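Local coordinates for appr-1-p processing domain protein (Thermus aquaticus Y51MC23, PDB 5M3E) that adopts the macro domain fold, a sheet sandwiched between helices, and holds adenosine-5-diphosphoribose in a cleft at the ends of its central strands, at residues 26-31 with 122-127; 16-21 with 42-47; 69-74 with 84-89. All blocks are in the same frame, centred on the assembly; numbering follows the deposited sequence.

Interaction 1. Residues 26-31 with 122-127. With APR (adenosine-5-diphosphoribose), chain B.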
# COMPACT_ATOMS: atom_id res chain seq x y z
N ALA A 26 -1.42 0.44 -10.23
CA ALA A 26 -0.63 0.19 -8.99
C ALA A 26 -1.48 -0.26 -7.81
O ALA A 26 -2.52 0.30 -7.54
CB ALA A 26 0.16 1.43 -8.58
N LEU A 27 -1.01 -1.29 -7.10
CA LEU A 27 -1.72 -1.82 -5.93
C LEU A 27 -0.92 -1.58 -4.66
O LEU A 27 0.27 -1.80 -4.64
CB LEU A 27 -2.00 -3.33 -6.09
CG LEU A 27 -3.10 -3.79 -7.04
CD1 LEU A 27 -3.23 -5.31 -6.98
CD2 LEU A 27 -4.44 -3.14 -6.70
N VAL A 28 -1.59 -1.14 -3.60
CA VAL A 28 -0.92 -0.95 -2.32
C VAL A 28 -1.11 -2.15 -1.45
O VAL A 28 -2.23 -2.56 -1.17
CB VAL A 28 -1.41 0.30 -1.57
CG1 VAL A 28 -0.75 0.41 -0.18
CG2 VAL A 28 -1.11 1.56 -2.38
N ASN A 29 0.02 -2.70 -1.04
CA ASN A 29 0.09 -3.78 -0.06
C ASN A 29 0.50 -3.24 1.32
O ASN A 29 1.32 -2.35 1.42
CB ASN A 29 1.07 -4.87 -0.55
CG ASN A 29 1.08 -6.11 0.35
OD1 ASN A 29 0.18 -6.31 1.14
ND2 ASN A 29 2.13 -6.90 0.26
N THR A 30 -0.07 -3.81 2.38
CA THR A 30 0.29 -3.47 3.77
C THR A 30 1.30 -4.49 4.28
O THR A 30 0.97 -5.68 4.45
CB THR A 30 -0.94 -3.54 4.69
OG1 THR A 30 -1.45 -4.89 4.73
CG2 THR A 30 -2.02 -2.66 4.19
N VAL A 31 2.51 -4.03 4.58
CA VAL A 31 3.56 -4.92 5.04
C VAL A 31 4.17 -4.50 6.36
O VAL A 31 4.02 -3.36 6.80
CB VAL A 31 4.69 -5.09 3.97
CG1 VAL A 31 4.12 -5.64 2.69
CG2 VAL A 31 5.45 -3.79 3.70
N ALA A 122 -4.96 1.65 -6.14
CA ALA A 122 -5.94 1.20 -5.17
C ALA A 122 -5.26 0.84 -3.86
O ALA A 122 -4.16 0.27 -3.87
CB ALA A 122 -6.71 0.01 -5.72
N LEU A 123 -5.91 1.19 -2.76
CA LEU A 123 -5.42 0.91 -1.40
C LEU A 123 -6.48 0.22 -0.53
O LEU A 123 -7.67 0.39 -0.78
CB LEU A 123 -5.08 2.17 -0.60
CG LEU A 123 -4.45 3.46 -1.09
CD1 LEU A 123 -5.30 4.13 -2.16
CD2 LEU A 123 -4.24 4.35 0.14
N PRO A 124 -6.03 -0.50 0.52
CA PRO A 124 -6.88 -0.97 1.59
C PRO A 124 -6.86 0.03 2.77
O PRO A 124 -6.20 1.08 2.65
CB PRO A 124 -6.20 -2.27 1.99
CG PRO A 124 -4.75 -1.96 1.82
CD PRO A 124 -4.65 -0.98 0.69
N PRO A 125 -7.57 -0.29 3.90
CA PRO A 125 -7.49 0.47 5.15
C PRO A 125 -6.18 0.22 5.88
O PRO A 125 -6.06 -0.72 6.69
CB PRO A 125 -8.73 -0.01 5.96
CG PRO A 125 -9.64 -0.60 4.93
CD PRO A 125 -8.67 -1.28 4.00
N LEU A 126 -5.23 1.13 5.61
CA LEU A 126 -3.86 1.06 6.08
C LEU A 126 -3.81 1.12 7.61
O LEU A 126 -4.30 2.06 8.22
CB LEU A 126 -3.03 2.21 5.49
CG LEU A 126 -3.21 2.59 4.00
CD1 LEU A 126 -2.43 3.87 3.64
CD2 LEU A 126 -2.81 1.46 3.08
N GLY A 127 -3.27 0.08 8.24
CA GLY A 127 -3.12 0.01 9.69
C GLY A 127 -4.34 -0.37 10.50
O GLY A 127 -4.24 -0.55 11.72
N1 APR B . -9.58 -6.15 -0.32
C2 APR B . -9.84 -5.03 0.39
N3 APR B . -9.69 -4.96 1.73
C4 APR B . -9.26 -6.03 2.43
C5 APR B . -8.94 -7.30 1.73
C6 APR B . -9.13 -7.28 0.26
N6 APR B . -8.88 -8.37 -0.49
N7 APR B . -8.54 -8.18 2.67
C8 APR B . -8.59 -7.53 3.87
N9 APR B . -9.03 -6.25 3.71
C1' APR B . -9.21 -5.20 4.73
C2' APR B . -9.67 -5.68 6.09
O2' APR B . -10.70 -4.81 6.55
C3' APR B . -8.47 -5.51 6.99
O3' APR B . -8.85 -5.20 8.35
O4' APR B . -7.93 -4.57 4.90
C4' APR B . -7.70 -4.38 6.29
C5' APR B . -6.20 -4.31 6.56
O5' APR B . -5.59 -5.61 6.44
PA APR B . -4.33 -5.97 7.37
O1A APR B . -3.60 -7.06 6.64
O2A APR B . -4.81 -6.18 8.78
O3A APR B . -3.40 -4.63 7.27
PB APR B . -2.76 -3.80 8.50
O1B APR B . -3.81 -3.52 9.54
O2B APR B . -1.96 -2.62 7.94
O5D APR B . -1.68 -4.79 9.18
C5D APR B . -0.35 -5.01 8.70
O4D APR B . -0.82 -7.39 8.67
O1D APR B . -1.16 -7.61 6.38
C1D APR B . -0.33 -8.01 7.49
O2D APR B . 1.96 -8.62 6.95
C2D APR B . 1.10 -7.53 7.27
O3D APR B . 2.24 -7.58 9.44
C3D APR B . 1.47 -6.77 8.53
C4D APR B . 0.12 -6.40 9.13

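Interaction 2. Residues 16-21 with 42-47. With APR (adenosine-5-diphosphoribose), chain B.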
# COMPACT_ATOMS: atom_id res chain seq x y z
N ARG A 16 -16.29 -0.89 -1.86
CA ARG A 16 -16.25 -2.19 -1.21
C ARG A 16 -15.85 -3.21 -2.28
O ARG A 16 -16.00 -2.96 -3.48
CB ARG A 16 -17.61 -2.61 -0.63
CG ARG A 16 -18.50 -1.52 -0.04
CD ARG A 16 -18.28 -1.36 1.46
NE ARG A 16 -18.99 -0.19 1.97
CZ ARG A 16 -19.01 0.22 3.24
NH1 ARG A 16 -18.34 -0.44 4.19
NH2 ARG A 16 -19.69 1.32 3.56
N GLY A 17 -15.38 -4.36 -1.81
CA GLY A 17 -14.97 -5.43 -2.68
C GLY A 17 -13.59 -5.90 -2.31
O GLY A 17 -13.13 -5.72 -1.18
N ASN A 18 -12.93 -6.50 -3.29
CA ASN A 18 -11.64 -7.11 -3.10
C ASN A 18 -10.63 -6.26 -3.87
O ASN A 18 -10.75 -6.11 -5.08
CB ASN A 18 -11.67 -8.56 -3.61
CG ASN A 18 -10.29 -9.13 -3.87
OD1 ASN A 18 -9.30 -8.73 -3.26
ND2 ASN A 18 -10.21 -10.08 -4.79
N LEU A 19 -9.66 -5.71 -3.13
CA LEU A 19 -8.61 -4.83 -3.65
C LEU A 19 -7.85 -5.42 -4.84
O LEU A 19 -7.49 -4.70 -5.77
CB LEU A 19 -7.60 -4.53 -2.51
CG LEU A 19 -6.28 -3.86 -2.85
CD1 LEU A 19 -6.54 -2.45 -3.31
CD2 LEU A 19 -5.40 -3.82 -1.62
N LEU A 20 -7.57 -6.71 -4.77
CA LEU A 20 -6.60 -7.36 -5.70
C LEU A 20 -7.09 -7.52 -7.14
O LEU A 20 -6.30 -7.83 -8.04
CB LEU A 20 -6.16 -8.75 -5.16
CG LEU A 20 -5.15 -8.75 -4.01
CD1 LEU A 20 -5.81 -8.58 -2.64
CD2 LEU A 20 -4.34 -10.03 -4.05
N GLU A 21 -8.40 -7.33 -7.33
CA GLU A 21 -9.03 -7.30 -8.65
C GLU A 21 -9.41 -5.87 -9.11
O GLU A 21 -10.17 -5.70 -10.05
CB GLU A 21 -10.23 -8.28 -8.68
CG GLU A 21 -9.80 -9.76 -8.87
CD GLU A 21 -10.87 -10.81 -8.53
OE1 GLU A 21 -11.69 -10.57 -7.60
OE2 GLU A 21 -10.88 -11.90 -9.18
N ALA A 42 -1.60 -8.96 3.34
CA ALA A 42 -0.26 -9.27 2.90
C ALA A 42 -0.21 -10.75 2.52
O ALA A 42 0.48 -11.09 1.58
CB ALA A 42 0.76 -8.94 3.96
N LEU A 43 -0.97 -11.59 3.21
CA LEU A 43 -1.04 -13.02 2.88
C LEU A 43 -1.63 -13.24 1.49
O LEU A 43 -1.07 -13.99 0.69
CB LEU A 43 -1.86 -13.78 3.90
CG LEU A 43 -2.05 -15.30 3.76
CD1 LEU A 43 -0.71 -16.00 3.55
CD2 LEU A 43 -2.74 -15.83 5.01
N GLN A 44 -2.70 -12.51 1.18
CA GLN A 44 -3.35 -12.55 -0.14
C GLN A 44 -2.42 -12.08 -1.23
O GLN A 44 -2.38 -12.71 -2.29
CB GLN A 44 -4.64 -11.71 -0.18
CG GLN A 44 -5.72 -12.15 0.81
CD GLN A 44 -6.76 -11.07 1.08
OE1 GLN A 44 -7.52 -10.73 0.19
NE2 GLN A 44 -6.82 -10.54 2.31
N PHE A 45 -1.67 -11.01 -0.96
CA PHE A 45 -0.64 -10.52 -1.90
C PHE A 45 0.50 -11.52 -2.14
O PHE A 45 1.00 -11.62 -3.26
CB PHE A 45 -0.04 -9.17 -1.47
CG PHE A 45 -0.76 -7.97 -2.02
CD1 PHE A 45 -1.96 -7.56 -1.49
CD2 PHE A 45 -0.21 -7.21 -3.05
CE1 PHE A 45 -2.63 -6.44 -1.99
CE2 PHE A 45 -0.86 -6.07 -3.53
CZ PHE A 45 -2.08 -5.69 -3.01
N LYS A 46 0.89 -12.25 -1.11
CA LYS A 46 1.88 -13.34 -1.27
C LYS A 46 1.38 -14.43 -2.24
O LYS A 46 2.11 -14.82 -3.15
CB LYS A 46 2.22 -13.95 0.09
CG LYS A 46 3.19 -15.12 0.09
CD LYS A 46 3.28 -15.63 1.52
CE LYS A 46 4.50 -16.50 1.76
NZ LYS A 46 4.49 -17.76 0.99
N ARG A 47 0.14 -14.89 -2.04
CA ARG A 47 -0.50 -15.88 -2.92
C ARG A 47 -0.67 -15.34 -4.34
O ARG A 47 -0.26 -15.99 -5.30
CB ARG A 47 -1.87 -16.34 -2.41
CG ARG A 47 -1.89 -16.87 -0.99
CD ARG A 47 -2.92 -17.99 -0.80
NE ARG A 47 -3.52 -17.94 0.54
CZ ARG A 47 -4.54 -17.15 0.91
NH1 ARG A 47 -5.15 -16.31 0.05
NH2 ARG A 47 -4.97 -17.20 2.18
N1 APR B . -9.58 -6.15 -0.32
C2 APR B . -9.84 -5.03 0.39
N3 APR B . -9.69 -4.96 1.73
C4 APR B . -9.26 -6.03 2.43
C5 APR B . -8.94 -7.30 1.73
C6 APR B . -9.13 -7.28 0.26
N6 APR B . -8.88 -8.37 -0.49
N7 APR B . -8.54 -8.18 2.67
C8 APR B . -8.59 -7.53 3.87
N9 APR B . -9.03 -6.25 3.71
C1' APR B . -9.21 -5.20 4.73
C2' APR B . -9.67 -5.68 6.09
O2' APR B . -10.70 -4.81 6.55
C3' APR B . -8.47 -5.51 6.99
O3' APR B . -8.85 -5.20 8.35
O4' APR B . -7.93 -4.57 4.90
C4' APR B . -7.70 -4.38 6.29
C5' APR B . -6.20 -4.31 6.56
O5' APR B . -5.59 -5.61 6.44
PA APR B . -4.33 -5.97 7.37
O1A APR B . -3.60 -7.06 6.64
O2A APR B . -4.81 -6.18 8.78
O3A APR B . -3.40 -4.63 7.27
PB APR B . -2.76 -3.80 8.50
O1B APR B . -3.81 -3.52 9.54
O2B APR B . -1.96 -2.62 7.94
O5D APR B . -1.68 -4.79 9.18
C5D APR B . -0.35 -5.01 8.70
O4D APR B . -0.82 -7.39 8.67
O1D APR B . -1.16 -7.61 6.38
C1D APR B . -0.33 -8.01 7.49
O2D APR B . 1.96 -8.62 6.95
C2D APR B . 1.10 -7.53 7.27
O3D APR B . 2.24 -7.58 9.44
C3D APR B . 1.47 -6.77 8.53
C4D APR B . 0.12 -6.40 9.13

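Interaction 3. Residues 69-74 with 84-89. With APR (adenosine-5-diphosphoribose), chain B.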
# COMPACT_ATOMS: atom_id res chain seq x y z
N ARG A 69 8.99 4.59 3.82
CA ARG A 69 9.42 4.24 2.47
C ARG A 69 8.50 3.16 1.88
O ARG A 69 8.40 2.07 2.45
CB ARG A 69 10.88 3.73 2.48
CG ARG A 69 11.91 4.83 2.69
CD ARG A 69 13.04 4.78 1.66
NE ARG A 69 13.91 3.62 1.91
CZ ARG A 69 15.05 3.63 2.61
NH1 ARG A 69 15.53 4.75 3.16
NH2 ARG A 69 15.73 2.48 2.76
N ILE A 70 7.88 3.44 0.74
CA ILE A 70 7.23 2.40 -0.09
C ILE A 70 8.31 1.55 -0.77
O ILE A 70 9.21 2.10 -1.40
CB ILE A 70 6.28 2.99 -1.18
CG1 ILE A 70 5.26 3.96 -0.58
CG2 ILE A 70 5.53 1.89 -1.92
CD1 ILE A 70 4.51 3.44 0.63
N PHE A 71 8.21 0.22 -0.65
CA PHE A 71 9.05 -0.68 -1.44
C PHE A 71 8.27 -1.06 -2.68
O PHE A 71 7.26 -1.75 -2.57
CB PHE A 71 9.48 -1.94 -0.67
CG PHE A 71 10.09 -2.99 -1.57
CD1 PHE A 71 11.38 -2.82 -2.09
CD2 PHE A 71 9.36 -4.13 -1.95
CE1 PHE A 71 11.95 -3.79 -2.94
CE2 PHE A 71 9.91 -5.08 -2.80
CZ PHE A 71 11.21 -4.92 -3.30
N VAL A 72 8.76 -0.65 -3.87
CA VAL A 72 8.03 -0.87 -5.14
C VAL A 72 8.54 -2.08 -5.86
O VAL A 72 9.75 -2.26 -5.98
CB VAL A 72 8.08 0.36 -6.10
CG1 VAL A 72 7.45 0.03 -7.47
CG2 VAL A 72 7.39 1.58 -5.47
N TYR A 73 7.62 -2.93 -6.30
CA TYR A 73 7.95 -3.97 -7.26
C TYR A 73 7.30 -3.63 -8.59
O TYR A 73 6.09 -3.43 -8.67
CB TYR A 73 7.53 -5.35 -6.79
CG TYR A 73 7.99 -6.47 -7.71
CD1 TYR A 73 9.36 -6.75 -7.89
CD2 TYR A 73 7.05 -7.26 -8.40
CE1 TYR A 73 9.77 -7.76 -8.74
CE2 TYR A 73 7.46 -8.29 -9.24
CZ TYR A 73 8.82 -8.54 -9.42
OH TYR A 73 9.20 -9.55 -10.28
N ASP A 74 8.15 -3.56 -9.62
CA ASP A 74 7.74 -3.38 -11.01
C ASP A 74 7.48 -4.79 -11.53
O ASP A 74 8.39 -5.63 -11.53
CB ASP A 74 8.87 -2.69 -11.80
CG ASP A 74 8.45 -2.26 -13.22
OD1 ASP A 74 7.64 -2.94 -13.88
OD2 ASP A 74 8.95 -1.22 -13.67
N ILE A 84 3.30 -3.13 -7.59
CA ILE A 84 2.94 -3.33 -6.20
C ILE A 84 3.72 -2.34 -5.35
O ILE A 84 4.95 -2.35 -5.34
CB ILE A 84 3.21 -4.77 -5.68
CG1 ILE A 84 2.62 -5.83 -6.62
CG2 ILE A 84 2.71 -4.93 -4.24
CD1 ILE A 84 1.14 -5.69 -6.93
N PHE A 85 2.99 -1.49 -4.63
CA PHE A 85 3.55 -0.58 -3.65
C PHE A 85 3.39 -1.23 -2.26
O PHE A 85 2.30 -1.20 -1.65
CB PHE A 85 2.81 0.74 -3.74
CG PHE A 85 3.18 1.58 -4.95
CD1 PHE A 85 4.01 1.11 -6.00
CD2 PHE A 85 2.68 2.87 -5.06
CE1 PHE A 85 4.33 1.92 -7.08
CE2 PHE A 85 3.00 3.69 -6.15
CZ PHE A 85 3.82 3.22 -7.15
N ASN A 86 4.47 -1.82 -1.77
CA ASN A 86 4.49 -2.39 -0.47
C ASN A 86 4.70 -1.30 0.58
O ASN A 86 5.80 -0.80 0.77
CB ASN A 86 5.54 -3.50 -0.40
CG ASN A 86 5.25 -4.63 -1.38
OD1 ASN A 86 4.38 -5.47 -1.14
ND2 ASN A 86 5.97 -4.65 -2.50
N PHE A 87 3.61 -0.97 1.27
CA PHE A 87 3.50 0.12 2.25
C PHE A 87 3.73 -0.43 3.67
O PHE A 87 2.95 -1.24 4.17
CB PHE A 87 2.08 0.71 2.12
CG PHE A 87 1.87 2.03 2.82
CD1 PHE A 87 2.04 2.18 4.22
CD2 PHE A 87 1.44 3.16 2.08
CE1 PHE A 87 1.79 3.40 4.84
CE2 PHE A 87 1.18 4.37 2.71
CZ PHE A 87 1.35 4.49 4.09
N PRO A 88 4.80 0.02 4.34
CA PRO A 88 4.99 -0.39 5.72
C PRO A 88 4.03 0.27 6.68
O PRO A 88 4.13 1.49 6.95
CB PRO A 88 6.45 0.03 6.01
CG PRO A 88 7.08 -0.05 4.66
CD PRO A 88 6.04 0.59 3.80
N THR A 89 3.09 -0.53 7.16
CA THR A 89 2.20 -0.16 8.25
C THR A 89 2.59 -0.76 9.61
O THR A 89 1.95 -0.47 10.61
CB THR A 89 0.77 -0.55 7.95
OG1 THR A 89 0.65 -1.95 8.04
CG2 THR A 89 0.38 -0.09 6.54
N1 APR B . -9.58 -6.15 -0.32
C2 APR B . -9.84 -5.03 0.39
N3 APR B . -9.69 -4.96 1.73
C4 APR B . -9.26 -6.03 2.43
C5 APR B . -8.94 -7.30 1.73
C6 APR B . -9.13 -7.28 0.26
N6 APR B . -8.88 -8.37 -0.49
N7 APR B . -8.54 -8.18 2.67
C8 APR B . -8.59 -7.53 3.87
N9 APR B . -9.03 -6.25 3.71
C1' APR B . -9.21 -5.20 4.73
C2' APR B . -9.67 -5.68 6.09
O2' APR B . -10.70 -4.81 6.55
C3' APR B . -8.47 -5.51 6.99
O3' APR B . -8.85 -5.20 8.35
O4' APR B . -7.93 -4.57 4.90
C4' APR B . -7.70 -4.38 6.29
C5' APR B . -6.20 -4.31 6.56
O5' APR B . -5.59 -5.61 6.44
PA APR B . -4.33 -5.97 7.37
O1A APR B . -3.60 -7.06 6.64
O2A APR B . -4.81 -6.18 8.78
O3A APR B . -3.40 -4.63 7.27
PB APR B . -2.76 -3.80 8.50
O1B APR B . -3.81 -3.52 9.54
O2B APR B . -1.96 -2.62 7.94
O5D APR B . -1.68 -4.79 9.18
C5D APR B . -0.35 -5.01 8.70
O4D APR B . -0.82 -7.39 8.67
O1D APR B . -1.16 -7.61 6.38
C1D APR B . -0.33 -8.01 7.49
O2D APR B . 1.96 -8.62 6.95
C2D APR B . 1.10 -7.53 7.27
O3D APR B . 2.24 -7.58 9.44
C3D APR B . 1.47 -6.77 8.53
C4D APR B . 0.12 -6.40 9.13

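Interaction 1. Residues 26-31 with 122-127
Val28 is the main bump of this contact: its two methyls part, CG2 to Leu123 and CG1 to Leu126, with CB over Pro124 CD. CG1, anti to the backbone N (chi1 176°), reaches toward the loop and meets Leu126 CD2 at 4.0 Å, the two side chains crossing at about a right angle. CG2 lies next to Leu123 CG, 4.1 Å away, with both side chains pointing the same way. The proline ring fills the hollow between Val28 and Thr30, where Thr30 CG2 slides past Pro124 CG at 3.7 Å. On the other face of the sheet, Leu27 CD2 comes to 4.0 Å from the Ala122 methyl, CB. Strands 26-31 and 120-123 are parallel neighbours in the middle of the mixed sheet of a macro domain. Val28 N donates to Ala122 O (2.9 Å), and Ala122 N to Ala26 O (3.1 Å). The next donor would be Pro124 N, which has no hydrogen, and Val28 O meets Pro124 CD instead, at 3.4 Å. From here residues 124-127 leave the sheet and run along adenosine-5-diphosphoribose: Pro125 CD lies near O4', and Gly127 N donates to O2B at 3.0 Å. Thr30 OG1 comes from the strand and lies between the bridging O3A and O1D of the terminal ribose. Leu123 also packs on Val154 and Val156 of strand 153-157, and Phe87 of strand 83-88 touches both Val28 and Leu126.

Interaction 2. Residues 16-21 with 42-47
Leu19 and Leu20 close on the ring of Phe45 from two directions, and this apolar packing is what joins the loop to helix 40-48. Leu19, with CG anti to its own N (chi1 168°), extends CD2 to the ring edge, 3.8 Å from Phe45 CE1. Leu20 brings CD1 obliquely to the same corner, 3.9 Å from Phe45 CE1, and holds CD2 above one face, offset toward the rim. That CD2 also rests 3.8 Å from Gln44 O on the helix backbone. No hydrogen bond runs directly between the segments; the polar link passes through the adenine of adenosine-5-diphosphoribose. From the loop, Leu19 N donates almost straight to N1 (2.8 Å, 175° at the hydrogen), and Asn18 OD1 accepts from N6 at 2.8 Å. From the helix, Gln44 OE1 accepts from N6, also at 2.8 Å, while Gln44 NE2 donates to N7 at 2.9 Å. The Gln44 amide thus grips the Hoogsteen edge, N6 and N7, and a further bond from NE2 to Gly40 O helps fix its rotation. Asn18 OD1 is gripped twice, because Leu20 N, lying above the carbonyl plane, also donates to it at 3.1 Å in an Asx turn. Loop and helix together form the adenine-binding end of the macro domain cleft, where N1, N6 and N7 are all matched by hydrogen bonds.

Interaction 3. Residues 69-74 with 84-89
Phe71 and Asn86 are joined by three hydrogen bonds across an antiparallel pair; the axes of strands 71-74 and 84-88 run at 164° to each other. In the backbone ladder Phe71 N donates to Asn86 O at 3.0 Å, and Asn86 N returns a bond to Phe71 O at 2.9 Å. Two residues along, Tyr73 N donates to Ile84 O (2.9 Å) and Ile84 N to Tyr73 O, making a second hydrogen-bonded pair, with Val72 and Phe85 as the non-hydrogen-bonded pair between.

A side chain adds to this ladder. With CG beside its own N (chi1 -61°), Asn86 turns ND2 back to Phe71 O at 3.2 Å, so that this carbonyl takes two donors, one from each face of its plane. The amide lies alongside the Phe71 ring, the planes 27° apart and Asn86 ND2 3.5 Å from Phe71 CD2. Asn52 OD1 accepts from the same ND2, and Asn86 OD1 accepts from Asn29 ND2, so both ends of the buried amide are satisfied. Past the strand end, Thr89 donates from OG1 to O2B of adenosine-5-diphosphoribose.

The closest apolar contacts involve Val72, Phe85, Ile70 and Phe87; Val72 and Phe85 share the opposite face from Asn86. Both methyls of Val72 lie against the CD1-CE1 side of the Phe85 ring, Val72 CG2 at 3.5 Å from Phe85 CD1. Ile70 bridges two phenylalanines: its CG2 touches Phe85 CB at 3.5 Å, while CD1 reaches Phe87 CD2 at 3.4 Å.

Strand 71-74 is the outermost strand on this side of the sheet, paired in a beta hairpin with strand 83-88, which in turn bonds to strand 26-31. Phe71 and Tyr73 face helix 50-62; Val72 and Phe85 face helix 99-115.

Interactions 1 and 3 are buried contacts that belong to one sheet: 26-31 lies between 120-123, its parallel partner, and 83-88, which pairs antiparallel with the outermost strand 71-74. Interaction 2 sits farther from the centre, partly buried, and joins a loop to a helix by apolar packing and a shared ligand instead of backbone bonds. It still meets the sheet, since Leu19 packs on Ala122 and Phe45 on Ile84. Bonding differs accordingly: a short parallel ladder ended at Pro124 in interaction 1, a longer ladder reinforced by an amide in interaction 3. All three touch adenosine-5-diphosphoribose, interaction 2 mainly at the adenine, with Ala42 at the terminal ribose, interactions 1 and 3 mainly at the diphosphate.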